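Local coordinates for protein glycerate 2-kinase (Pyrococcus horikoshii, PDB 1X3L) that catalyses the ATP-dependent phosphorylation of D-glycerate to 2-phosphoglycerate, with magnesium as cofactor, and also accepts other nucleotides or pyrophosphate as phosphate donor, at residues V323-E329 / N426-I432; A360-F365 / A377-G383; E16-A21 / I270-I275; I194-V198 / T423-S427; I9-L13 / E278-F284. Residue numbers count along the deposited sequence, not the author numbering.

Contact 1: V323-E329 / N426-I432; sequences VLVFGGE and NSIVIAI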
# COMPACT_ATOMS: atom_id res chain seq x y z
N VAL A 323 9.88 -8.70 -21.22
CA VAL A 323 8.80 -8.19 -20.39
C VAL A 323 9.34 -7.01 -19.59
O VAL A 323 10.41 -7.10 -18.97
CB VAL A 323 8.31 -9.25 -19.38
CG1 VAL A 323 7.34 -8.62 -18.39
CG2 VAL A 323 7.62 -10.39 -20.12
N LEU A 324 8.62 -5.89 -19.63
CA LEU A 324 9.02 -4.70 -18.90
C LEU A 324 7.95 -4.40 -17.86
O LEU A 324 6.76 -4.50 -18.14
CB LEU A 324 9.17 -3.50 -19.84
CG LEU A 324 10.41 -3.40 -20.73
CD1 LEU A 324 10.51 -4.60 -21.65
CD2 LEU A 324 10.33 -2.13 -21.55
N VAL A 325 8.38 -4.02 -16.66
CA VAL A 325 7.44 -3.73 -15.59
C VAL A 325 7.59 -2.30 -15.07
O VAL A 325 8.69 -1.86 -14.74
CB VAL A 325 7.62 -4.72 -14.41
CG1 VAL A 325 6.49 -4.57 -13.40
CG2 VAL A 325 7.66 -6.16 -14.95
N PHE A 326 6.47 -1.59 -15.02
CA PHE A 326 6.44 -0.21 -14.54
C PHE A 326 5.42 -0.12 -13.41
O PHE A 326 4.22 -0.29 -13.63
CB PHE A 326 5.99 0.75 -15.66
CG PHE A 326 6.84 0.69 -16.91
CD1 PHE A 326 7.83 1.63 -17.14
CD2 PHE A 326 6.58 -0.26 -17.90
CE1 PHE A 326 8.56 1.64 -18.34
CE2 PHE A 326 7.29 -0.26 -19.10
CZ PHE A 326 8.28 0.69 -19.32
N GLY A 327 5.88 0.16 -12.20
CA GLY A 327 4.96 0.26 -11.08
C GLY A 327 4.89 1.68 -10.54
O GLY A 327 5.82 2.48 -10.75
N GLY A 328 3.79 1.98 -9.86
CA GLY A 328 3.59 3.30 -9.28
C GLY A 328 2.11 3.61 -9.24
O GLY A 328 1.29 2.74 -8.95
N GLU A 329 1.74 4.86 -9.52
CA GLU A 329 0.34 5.25 -9.53
C GLU A 329 0.21 6.53 -10.35
O GLU A 329 0.65 7.59 -9.91
CB GLU A 329 -0.17 5.47 -8.11
CG GLU A 329 -1.70 5.60 -8.02
CD GLU A 329 -2.43 4.25 -7.97
OE1 GLU A 329 -1.99 3.28 -8.61
OE2 GLU A 329 -3.47 4.16 -7.28
N ASN A 426 -0.98 -0.40 -5.08
CA ASN A 426 -1.09 0.55 -6.20
C ASN A 426 -1.06 -0.15 -7.57
O ASN A 426 -1.46 -1.29 -7.73
CB ASN A 426 0.06 1.55 -6.09
CG ASN A 426 -0.19 2.48 -4.93
OD1 ASN A 426 -1.30 2.96 -4.72
ND2 ASN A 426 0.88 2.72 -4.16
N SER A 427 -0.60 0.56 -8.60
CA SER A 427 -0.67 0.03 -9.96
C SER A 427 0.59 -0.47 -10.63
O SER A 427 1.70 -0.07 -10.28
CB SER A 427 -1.32 1.07 -10.87
OG SER A 427 -2.62 1.41 -10.41
N ILE A 428 0.39 -1.33 -11.62
CA ILE A 428 1.48 -1.91 -12.38
C ILE A 428 1.14 -1.98 -13.86
O ILE A 428 -0.00 -2.30 -14.23
CB ILE A 428 1.82 -3.34 -11.92
CG1 ILE A 428 2.18 -3.33 -10.43
CG2 ILE A 428 2.96 -3.90 -12.77
CD1 ILE A 428 2.34 -4.73 -9.83
N VAL A 429 2.12 -1.69 -14.70
CA VAL A 429 1.96 -1.76 -16.13
C VAL A 429 2.92 -2.84 -16.60
O VAL A 429 4.11 -2.79 -16.31
CB VAL A 429 2.35 -0.45 -16.85
CG1 VAL A 429 2.11 -0.61 -18.34
CG2 VAL A 429 1.54 0.72 -16.30
N ILE A 430 2.41 -3.83 -17.32
CA ILE A 430 3.27 -4.88 -17.83
C ILE A 430 3.30 -4.75 -19.35
O ILE A 430 2.25 -4.75 -19.99
CB ILE A 430 2.74 -6.28 -17.46
CG1 ILE A 430 2.61 -6.41 -15.94
CG2 ILE A 430 3.68 -7.35 -18.00
CD1 ILE A 430 2.02 -7.76 -15.49
N ALA A 431 4.49 -4.62 -19.92
CA ALA A 431 4.63 -4.51 -21.37
C ALA A 431 5.35 -5.75 -21.89
O ALA A 431 6.46 -6.07 -21.45
CB ALA A 431 5.40 -3.25 -21.75
N ILE A 432 4.73 -6.46 -22.82
CA ILE A 432 5.33 -7.67 -23.36
C ILE A 432 5.60 -7.56 -24.85
O ILE A 432 4.74 -7.13 -25.61
CB ILE A 432 4.40 -8.89 -23.14
CG1 ILE A 432 4.04 -9.03 -21.66
CG2 ILE A 432 5.08 -10.16 -23.66
CD1 ILE A 432 2.95 -10.05 -21.39

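Contact 2: A360-F365 / A377-G383; sequences ALIVAF and AGGIVDG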
# COMPACT_ATOMS: atom_id res chain seq x y z
N ALA A 360 3.06 -7.28 -29.46
CA ALA A 360 3.22 -6.80 -28.10
C ALA A 360 1.90 -6.67 -27.37
O ALA A 360 0.83 -6.67 -27.98
CB ALA A 360 3.93 -5.45 -28.12
N LEU A 361 1.98 -6.57 -26.05
CA LEU A 361 0.80 -6.42 -25.23
C LEU A 361 1.13 -5.52 -24.06
O LEU A 361 2.26 -5.52 -23.56
CB LEU A 361 0.32 -7.78 -24.71
CG LEU A 361 -0.90 -7.82 -23.78
CD1 LEU A 361 -1.65 -9.13 -23.95
CD2 LEU A 361 -0.45 -7.65 -22.34
N ILE A 362 0.16 -4.71 -23.67
CA ILE A 362 0.33 -3.83 -22.52
C ILE A 362 -0.90 -3.98 -21.65
O ILE A 362 -2.04 -3.84 -22.11
CB ILE A 362 0.45 -2.33 -22.93
CG1 ILE A 362 1.82 -2.06 -23.56
CG2 ILE A 362 0.28 -1.45 -21.69
CD1 ILE A 362 2.02 -0.63 -24.02
N VAL A 363 -0.67 -4.31 -20.38
CA VAL A 363 -1.78 -4.42 -19.45
C VAL A 363 -1.43 -3.53 -18.26
O VAL A 363 -0.37 -3.68 -17.65
CB VAL A 363 -2.02 -5.90 -19.01
CG1 VAL A 363 -0.77 -6.50 -18.42
CG2 VAL A 363 -3.17 -5.96 -18.01
N ALA A 364 -2.31 -2.58 -17.96
CA ALA A 364 -2.10 -1.65 -16.85
C ALA A 364 -3.27 -1.87 -15.89
O ALA A 364 -4.42 -1.83 -16.30
CB ALA A 364 -2.10 -0.21 -17.35
N PHE A 365 -2.97 -2.10 -14.61
CA PHE A 365 -4.03 -2.36 -13.65
C PHE A 365 -3.71 -1.88 -12.25
O PHE A 365 -2.55 -1.80 -11.86
CB PHE A 365 -4.33 -3.86 -13.62
CG PHE A 365 -3.16 -4.70 -13.16
CD1 PHE A 365 -3.13 -5.22 -11.86
CD2 PHE A 365 -2.09 -4.95 -14.00
CE1 PHE A 365 -2.04 -5.98 -11.42
CE2 PHE A 365 -1.00 -5.71 -13.57
CZ PHE A 365 -0.98 -6.22 -12.28
N ALA A 377 -10.38 -2.90 -13.24
CA ALA A 377 -9.12 -2.66 -12.56
C ALA A 377 -8.14 -1.95 -13.50
O ALA A 377 -7.14 -1.39 -13.06
CB ALA A 377 -8.52 -3.97 -12.08
N GLY A 378 -8.43 -1.98 -14.80
CA GLY A 378 -7.54 -1.33 -15.74
C GLY A 378 -7.82 -1.74 -17.18
O GLY A 378 -8.94 -2.15 -17.50
N GLY A 379 -6.81 -1.63 -18.03
CA GLY A 379 -6.99 -1.99 -19.43
C GLY A 379 -5.94 -2.97 -19.92
O GLY A 379 -4.87 -3.11 -19.33
N ILE A 380 -6.26 -3.67 -21.00
CA ILE A 380 -5.34 -4.63 -21.59
C ILE A 380 -5.51 -4.51 -23.11
O ILE A 380 -6.61 -4.67 -23.63
CB ILE A 380 -5.63 -6.08 -21.09
CG1 ILE A 380 -4.69 -7.07 -21.77
CG2 ILE A 380 -7.10 -6.45 -21.32
CD1 ILE A 380 -4.75 -8.49 -21.18
N VAL A 381 -4.41 -4.20 -23.79
CA VAL A 381 -4.42 -4.01 -25.23
C VAL A 381 -3.24 -4.70 -25.89
O VAL A 381 -2.23 -4.98 -25.24
CB VAL A 381 -4.33 -2.49 -25.57
CG1 VAL A 381 -5.55 -1.75 -25.02
CG2 VAL A 381 -3.05 -1.91 -24.96
N ASP A 382 -3.36 -4.99 -27.18
CA ASP A 382 -2.27 -5.62 -27.90
C ASP A 382 -2.09 -4.94 -29.25
O ASP A 382 -2.68 -3.89 -29.50
CB ASP A 382 -2.52 -7.13 -28.08
CG ASP A 382 -3.84 -7.43 -28.76
OD1 ASP A 382 -4.20 -6.71 -29.71
OD2 ASP A 382 -4.51 -8.40 -28.34
N GLY A 383 -1.26 -5.53 -30.10
CA GLY A 383 -1.00 -4.96 -31.41
C GLY A 383 -2.17 -4.91 -32.39
O GLY A 383 -2.07 -4.29 -33.45

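Contact 3: E16-A21 / I270-I275; sequences EAIKAA and ISCEAI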
# COMPACT_ATOMS: atom_id res chain seq x y z
N GLU A 16 0.01 -13.20 -10.81
CA GLU A 16 1.17 -13.32 -9.93
C GLU A 16 1.36 -12.08 -9.07
O GLU A 16 1.67 -12.17 -7.88
CB GLU A 16 2.45 -13.57 -10.74
CG GLU A 16 2.59 -14.98 -11.27
CD GLU A 16 2.70 -16.01 -10.15
OE1 GLU A 16 3.63 -15.89 -9.32
OE2 GLU A 16 1.86 -16.92 -10.10
N ALA A 17 1.18 -10.91 -9.67
CA ALA A 17 1.34 -9.65 -8.94
C ALA A 17 0.30 -9.56 -7.83
O ALA A 17 0.61 -9.15 -6.72
CB ALA A 17 1.19 -8.46 -9.90
N ILE A 18 -0.93 -9.93 -8.14
CA ILE A 18 -2.00 -9.87 -7.16
C ILE A 18 -1.77 -10.86 -6.02
O ILE A 18 -1.97 -10.51 -4.86
CB ILE A 18 -3.37 -10.13 -7.82
CG1 ILE A 18 -3.66 -9.03 -8.84
CG2 ILE A 18 -4.46 -10.16 -6.76
CD1 ILE A 18 -4.91 -9.27 -9.66
N LYS A 19 -1.33 -12.07 -6.34
CA LYS A 19 -1.07 -13.09 -5.32
C LYS A 19 0.06 -12.66 -4.38
O LYS A 19 -0.01 -12.87 -3.17
CB LYS A 19 -0.70 -14.43 -5.96
CG LYS A 19 -1.82 -15.08 -6.77
CD LYS A 19 -1.33 -16.35 -7.44
CE LYS A 19 -2.37 -16.92 -8.39
NZ LYS A 19 -1.86 -18.12 -9.12
N ALA A 20 1.10 -12.05 -4.94
CA ALA A 20 2.24 -11.60 -4.14
C ALA A 20 1.84 -10.45 -3.21
O ALA A 20 2.56 -10.13 -2.26
CB ALA A 20 3.38 -11.17 -5.06
N ALA A 21 0.69 -9.83 -3.49
CA ALA A 21 0.21 -8.72 -2.67
C ALA A 21 -0.91 -9.15 -1.73
O ALA A 21 -1.38 -8.34 -0.92
CB ALA A 21 -0.26 -7.58 -3.56
N ILE A 270 7.50 -5.65 -4.56
CA ILE A 270 7.43 -7.09 -4.35
C ILE A 270 6.53 -7.73 -5.40
O ILE A 270 6.79 -8.84 -5.87
CB ILE A 270 6.93 -7.41 -2.91
CG1 ILE A 270 8.08 -7.16 -1.92
CG2 ILE A 270 6.47 -8.86 -2.81
CD1 ILE A 270 7.66 -7.23 -0.46
N SER A 271 5.47 -7.02 -5.80
CA SER A 271 4.59 -7.56 -6.83
C SER A 271 5.27 -7.50 -8.20
O SER A 271 5.10 -8.41 -9.02
CB SER A 271 3.26 -6.80 -6.86
OG SER A 271 2.43 -7.19 -5.77
N CYS A 272 6.06 -6.46 -8.45
CA CYS A 272 6.77 -6.34 -9.72
C CYS A 272 7.83 -7.44 -9.83
O CYS A 272 8.09 -7.96 -10.92
CB CYS A 272 7.45 -4.97 -9.83
SG CYS A 272 6.30 -3.57 -10.09
N GLU A 273 8.43 -7.80 -8.70
CA GLU A 273 9.44 -8.85 -8.70
C GLU A 273 8.78 -10.20 -8.96
O GLU A 273 9.34 -11.05 -9.64
CB GLU A 273 10.20 -8.84 -7.36
CG GLU A 273 10.94 -7.53 -7.12
CD GLU A 273 11.59 -7.44 -5.75
OE1 GLU A 273 11.12 -8.12 -4.81
OE2 GLU A 273 12.57 -6.67 -5.60
N ALA A 274 7.57 -10.37 -8.42
CA ALA A 274 6.83 -11.61 -8.64
C ALA A 274 6.54 -11.76 -10.13
O ALA A 274 6.56 -12.86 -10.67
CB ALA A 274 5.53 -11.60 -7.84
N ILE A 275 6.27 -10.63 -10.79
CA ILE A 275 5.99 -10.63 -12.23
C ILE A 275 7.25 -10.99 -13.02
O ILE A 275 7.21 -11.85 -13.91
CB ILE A 275 5.52 -9.23 -12.72
CG1 ILE A 275 4.12 -8.93 -12.19
CG2 ILE A 275 5.53 -9.18 -14.24
CD1 ILE A 275 3.65 -7.49 -12.50
O HOH W 1 6.23 -15.22 -9.50
O HOH W 2 3.39 -7.46 -2.86

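Contact 4: I194-V198 / T423-S427; sequences ISDVV and TNVNS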
# COMPACT_ATOMS: atom_id res chain seq x y z
N ILE A 194 2.45 -3.88 5.05
CA ILE A 194 1.99 -3.91 3.67
C ILE A 194 1.90 -2.44 3.28
O ILE A 194 1.29 -1.65 4.00
CB ILE A 194 0.61 -4.56 3.53
CG1 ILE A 194 0.72 -6.06 3.82
CG2 ILE A 194 0.06 -4.33 2.10
CD1 ILE A 194 -0.59 -6.81 3.73
N SER A 195 2.51 -2.08 2.16
CA SER A 195 2.53 -0.69 1.74
C SER A 195 1.69 -0.31 0.53
O SER A 195 1.86 -0.88 -0.55
CB SER A 195 3.97 -0.26 1.46
OG SER A 195 3.99 1.06 0.97
N ASP A 196 0.82 0.68 0.72
CA ASP A 196 -0.01 1.18 -0.37
C ASP A 196 0.48 2.59 -0.69
O ASP A 196 -0.24 3.41 -1.26
CB ASP A 196 -1.49 1.20 0.03
CG ASP A 196 -1.77 2.10 1.23
OD1 ASP A 196 -0.81 2.63 1.82
OD2 ASP A 196 -2.96 2.28 1.57
N VAL A 197 1.73 2.86 -0.31
CA VAL A 197 2.35 4.16 -0.54
C VAL A 197 3.47 4.07 -1.58
O VAL A 197 4.41 3.28 -1.42
CB VAL A 197 2.97 4.72 0.77
CG1 VAL A 197 3.64 6.06 0.51
CG2 VAL A 197 1.89 4.86 1.83
N VAL A 198 3.37 4.86 -2.64
CA VAL A 198 4.39 4.86 -3.68
C VAL A 198 5.72 5.27 -3.04
O VAL A 198 5.82 6.35 -2.44
CB VAL A 198 4.04 5.86 -4.82
CG1 VAL A 198 5.20 5.94 -5.82
CG2 VAL A 198 2.77 5.41 -5.53
N THR A 423 -6.55 -6.44 -1.47
CA THR A 423 -5.28 -5.78 -1.17
C THR A 423 -5.10 -4.48 -1.93
O THR A 423 -6.01 -4.04 -2.65
CB THR A 423 -4.09 -6.71 -1.48
OG1 THR A 423 -2.87 -6.07 -1.08
CG2 THR A 423 -4.03 -7.04 -2.98
N ASN A 424 -3.94 -3.85 -1.76
CA ASN A 424 -3.65 -2.60 -2.44
C ASN A 424 -2.18 -2.20 -2.35
O ASN A 424 -1.71 -1.75 -1.30
CB ASN A 424 -4.52 -1.47 -1.89
CG ASN A 424 -4.20 -0.12 -2.51
OD1 ASN A 424 -3.67 -0.04 -3.62
ND2 ASN A 424 -4.53 0.96 -1.80
N VAL A 425 -1.46 -2.37 -3.45
CA VAL A 425 -0.06 -1.98 -3.52
C VAL A 425 0.10 -1.11 -4.76
O VAL A 425 1.15 -1.08 -5.39
CB VAL A 425 0.89 -3.20 -3.59
CG1 VAL A 425 0.80 -3.99 -2.28
CG2 VAL A 425 0.54 -4.08 -4.77
N ASN A 426 -0.98 -0.40 -5.08
CA ASN A 426 -1.09 0.55 -6.20
C ASN A 426 -1.06 -0.15 -7.57
O ASN A 426 -1.46 -1.29 -7.73
CB ASN A 426 0.06 1.55 -6.09
CG ASN A 426 -0.19 2.48 -4.93
OD1 ASN A 426 -1.30 2.96 -4.72
ND2 ASN A 426 0.88 2.72 -4.16
N SER A 427 -0.60 0.56 -8.60
CA SER A 427 -0.67 0.03 -9.96
C SER A 427 0.59 -0.47 -10.63
O SER A 427 1.70 -0.07 -10.28
CB SER A 427 -1.32 1.07 -10.87
OG SER A 427 -2.62 1.41 -10.41

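Contact 5: I9-L13 / E278-F284; sequences IGLRL and EAQRLGF. With EDO (1,2-ethanediol), chain C.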
# COMPACT_ATOMS: atom_id res chain seq x y z
N ILE A 9 -0.30 -15.07 -21.29
CA ILE A 9 0.91 -14.74 -20.55
C ILE A 9 0.67 -13.49 -19.72
O ILE A 9 0.96 -13.47 -18.51
CB ILE A 9 2.10 -14.50 -21.50
CG1 ILE A 9 2.49 -15.81 -22.18
CG2 ILE A 9 3.28 -13.92 -20.73
CD1 ILE A 9 3.52 -15.67 -23.29
N GLY A 10 0.14 -12.45 -20.35
CA GLY A 10 -0.13 -11.22 -19.64
C GLY A 10 -1.04 -11.42 -18.43
O GLY A 10 -0.74 -10.93 -17.34
N LEU A 11 -2.14 -12.13 -18.62
CA LEU A 11 -3.08 -12.37 -17.52
C LEU A 11 -2.45 -13.24 -16.43
O LEU A 11 -2.75 -13.08 -15.24
CB LEU A 11 -4.37 -13.00 -18.05
CG LEU A 11 -5.18 -12.05 -18.95
CD1 LEU A 11 -6.39 -12.77 -19.54
CD2 LEU A 11 -5.62 -10.85 -18.13
N ARG A 12 -1.56 -14.14 -16.83
CA ARG A 12 -0.86 -15.00 -15.88
C ARG A 12 0.04 -14.14 -14.98
O ARG A 12 0.13 -14.37 -13.77
CB ARG A 12 -0.02 -16.03 -16.64
CG ARG A 12 0.71 -17.02 -15.75
CD ARG A 12 1.46 -18.08 -16.56
NE ARG A 12 2.29 -18.92 -15.70
CZ ARG A 12 1.88 -20.02 -15.08
NH1 ARG A 12 0.62 -20.43 -15.22
NH2 ARG A 12 2.71 -20.71 -14.32
N LEU A 13 0.71 -13.16 -15.57
CA LEU A 13 1.60 -12.28 -14.83
C LEU A 13 0.81 -11.33 -13.93
O LEU A 13 1.28 -10.94 -12.86
CB LEU A 13 2.48 -11.49 -15.82
CG LEU A 13 3.41 -12.36 -16.67
CD1 LEU A 13 4.17 -11.50 -17.67
CD2 LEU A 13 4.38 -13.12 -15.77
N GLU A 278 8.21 -14.75 -12.67
CA GLU A 278 7.37 -15.65 -13.46
C GLU A 278 7.70 -15.46 -14.95
O GLU A 278 7.77 -16.44 -15.70
CB GLU A 278 5.89 -15.36 -13.20
CG GLU A 278 4.90 -16.26 -13.93
CD GLU A 278 5.15 -17.74 -13.70
OE1 GLU A 278 5.61 -18.11 -12.60
OE2 GLU A 278 4.88 -18.54 -14.62
N ALA A 279 7.91 -14.22 -15.36
CA ALA A 279 8.24 -13.93 -16.75
C ALA A 279 9.50 -14.70 -17.15
O ALA A 279 9.56 -15.29 -18.22
CB ALA A 279 8.47 -12.44 -16.94
N GLN A 280 10.51 -14.69 -16.29
CA GLN A 280 11.75 -15.40 -16.58
C GLN A 280 11.49 -16.90 -16.69
O GLN A 280 12.07 -17.57 -17.55
CB GLN A 280 12.79 -15.10 -15.50
CG GLN A 280 13.22 -13.63 -15.51
CD GLN A 280 13.91 -13.20 -14.24
OE1 GLN A 280 13.52 -13.58 -13.15
NE2 GLN A 280 14.95 -12.38 -14.38
N ARG A 281 10.61 -17.44 -15.85
CA ARG A 281 10.29 -18.86 -15.89
C ARG A 281 9.61 -19.22 -17.21
O ARG A 281 9.75 -20.33 -17.71
CB ARG A 281 9.37 -19.25 -14.73
CG ARG A 281 10.00 -19.06 -13.36
CD ARG A 281 9.12 -19.68 -12.27
NE ARG A 281 8.88 -21.09 -12.55
CZ ARG A 281 8.22 -21.91 -11.75
NH1 ARG A 281 7.71 -21.48 -10.60
NH2 ARG A 281 8.06 -23.19 -12.10
N LEU A 282 8.89 -18.26 -17.79
CA LEU A 282 8.20 -18.49 -19.05
C LEU A 282 9.12 -18.28 -20.25
O LEU A 282 8.69 -18.38 -21.40
CB LEU A 282 6.97 -17.58 -19.15
CG LEU A 282 5.93 -17.85 -18.04
CD1 LEU A 282 4.88 -16.75 -18.04
CD2 LEU A 282 5.29 -19.22 -18.26
N GLY A 283 10.40 -17.99 -19.99
CA GLY A 283 11.35 -17.82 -21.07
C GLY A 283 11.64 -16.40 -21.54
O GLY A 283 12.30 -16.21 -22.56
N PHE A 284 11.15 -15.40 -20.81
CA PHE A 284 11.38 -14.01 -21.19
C PHE A 284 12.47 -13.39 -20.33
O PHE A 284 12.71 -13.83 -19.20
CB PHE A 284 10.12 -13.15 -20.98
CG PHE A 284 8.96 -13.51 -21.87
CD1 PHE A 284 8.68 -12.76 -23.01
CD2 PHE A 284 8.10 -14.55 -21.53
CE1 PHE A 284 7.56 -13.04 -23.80
CE2 PHE A 284 6.99 -14.85 -22.31
CZ PHE A 284 6.71 -14.09 -23.45
C1 EDO C . -6.50 -14.73 -15.83
O1 EDO C . -5.41 -15.66 -15.69
C2 EDO C . -6.64 -13.84 -14.58
O2 EDO C . -5.44 -13.07 -14.34

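Contact 1: V323-E329 / N426-I432
Along Val323-Phe326 and Ser427-Ile432 the side chains alternate between two faces. Val323, Val325, Ile428, Ile430 and Ile432 share one: the three isoleucines repeat the same mt rotamer and both valines are t, so that Val325 CG1 meets Ile428 CG2 at 3.6 Å and Val323 CG1 meets Ile430 CG2 at 3.9 Å. Helix 268-281 packs on this face through Cys272 and Ile275. On the other face Leu324 (mp) lies beside Ala431, and Phe326 (chi1 m) beside Val429, CB to CB 4.0 Å; the edge of the Phe326 ring comes within 4.4 Å of Ala431 CB at CE2. Helix 297-314 borders this side. The two strands are antiparallel neighbours inside the mixed sheet of the C-terminal domain, joined by paired hydrogen bonds such as Leu324 N to Ala431 O (2.8 Å) and Val429 N to Phe326 O (2.7 Å). Gly328, at phi 150° and psi -141°, adopts a backbone that disfavours any side chain, yet still bonds Ser427 in both directions. Beyond it Glu329, chi1 t and chi2 p, brings its carboxylate back to the neighbouring strand, where OE1 accepts a 2.7 Å hydrogen bond from Ser427 OG; Asn344 also bonds that hydroxyl.

Contact 2: A360-F365 / A377-G383
A beta hairpin of the C-terminal domain brings strand 359-366 against strand 378-382, antiparallel at 173° with 4.7 Å between the segment axes. Ile362 and Val381 form one hydrogen-bonded pair (Ile362 N to Val381 O, Val381 N to Ile362 O, both 2.9 Å); Ala364 and Gly379 form the next (Ala364 N to Gly379 O, Gly379 N to Ala364 O, both 3.0 Å). Towards the far end only a weak bond, Gly383 N to Ala360 O at 3.2 Å, continues the pattern. Gly378 must lack a side chain: a CB would collide with Ala364 O, and its backbone angles themselves call for glycine. With Ala377 it makes a classic beta bulge opposite Leu416. Val363 CG2 packs on Ile380 CB at 3.9 Å, and Ile362 CB on Val381 CG2 at 4.1 Å. Asp382 OD1 hydrogen-bonds Thr384 and OD2 forms a salt bridge with Arg7. Strand 427-435 flanks 359-366 on its other edge, while helix 343-351 packs against Ile362, Ala364 and Val381 and helix 6-20 against Leu361, Val363 and Phe365.

Contact 3: E16-A21 / I270-I275
This is a close helix-helix packing, in which the C-terminal end of helix 6-20 crosses the early part of helix 268-281 on one face of the mixed sheet. The segment axes approach to 7.8 Å at 138°, a spacing allowed by small residues at the interface: Ala20 CB lies 3.5 Å from Ala274 CB, and the CA atoms of Ala17 and Ser271 are 4.4 Å apart. Ser271, chi1 m, donates a hydrogen bond from OG to Ala17 O at 2.8 Å, so a carbonyl of one helix is tied directly to a side chain of the other. Ile275 CD1 fills the space beside Ala17 CB at 3.7 Å. Two waters add bridges. One donates to Glu16 OE1 and to Ala274 O, each 2.7 Å from its oxygen; the other donates to Ala20 O at 2.9 Å and to Ser271 OG at 3.1 Å, so this hydroxyl serves both as donor and as acceptor. Beneath the pair, Ile428 of strand 427-435 touches Ala17, Ser271 and Ile275, while Cys272 and Ile275 rest on Val325 of strand 322-328. Ala21 meets Val425 in the loop before strand 427-435 and offers its carbonyl to Thr423.

Contact 4: I194-V198 / T423-S427
At Ile194 the chain leaves the end of strand 188-194 in the parallel sheet of the N-terminal domain and meets the loop before strand 427-435 of the C-terminal domain, so this contact bridges the two domains close to the centre of the molecule. Ile194 CG2 approaches Val425 CG1 at 4.5 Å, a light apolar touch. Ser195 brings mainly its backbone, with O 3.7 Å from Val425 CA; its OG accepts from Val197 N at 3.2 Å in an ST turn and is also bonded to Asp200. The CA atoms come nearest at Asp196, whose CA is 4.5 Å from Val425 CA. Its CB lies 3.2 Å from Asn424 O, and its side chain lies near the presumed active site, about 6 Å from that of Lys58, a substrate-binding residue inferred by similarity, and about 5 Å from a bound sulfate, which probably came from the crystallisation liquor. Val197 points its side chain away, and Val198 closes the segment by laying CG2 3.6 Å from Asn426 ND2. Asn424 shapes the partner loop through an Asx turn, OD1 accepting from Asn426 N at 3.1 Å. Across the domain boundary Asn426 ND2 gives a weak hydrogen bond to Asp196 O at 3.2 Å.

Contact 5: I9-L13 / E278-F284
A single carboxylate oxygen takes both hydrogen bonds of an interhelical salt bridge: Glu278 OE2 accepts from Arg12 NE at 2.8 Å and from Arg12 NH2 at 3.1 Å, approaching the guanidinium at its edge. Arg12 reaches out with chi1 to chi3 all t, whereas Glu278 folds its chain with chi2 p. Below this charged pair the helix 6-20 segment offers Ile9 and Leu13 to an apolar surface made by the end of helix 268-281 and the residues after it. Leu13 CD2 lies 3.7 Å from Glu278 CG and 4.3 Å from both Ala279 CB and Leu282 CD1; Ile9 CG2 is 4.2 Å from Leu282 CD1, and Ile9 CD1 meets the edge of the Phe284 ring at CZ, 3.6 Å away. A Schellman motif closes the helix: Gly283, at phi 96°, is the first to leave helical angles, and the bonds Phe284 N to Ala279 O and Gly283 N to Gln280 O both measure 3.0 Å. The Phe284 CA-to-CB bond points toward segment 9-13. Strand 427-435 adjoins the apolar part, Ile432 touching both Ile9 and Phe284. Elsewhere on the helix, a 1,2-ethanediol molecule, probably from the crystallisation liquor, donates from O2 to Leu11 O at 2.8 Å. The chemistry is thus layered: apolar side chains fill the interface beside the sheet, and the opposite charges of Arg12 and Glu278 pair across its outer margin, where Arg12 is exposed.

How the contacts relate
From the N terminus, helix 6-20 enters contact 5 and then contact 3, each joining it to helix 268-281; because these helices run roughly antiparallel, contact 3 closes the inner loop and contact 5 the outer one. The parallel-sheet domain lies within that span. It supplies residues 194-198, and contact 4 therefore crosses contacts 3 and 5, closing only near the C terminus. Contact 1 opens after both helix contacts have closed and ends on the same stretch as contact 4, sharing Asn426 and Ser427; contact 2, a short hairpin, falls within the spans of both. Together they fasten the N-terminal helix to the C-terminal sheet and link that sheet to the other domain.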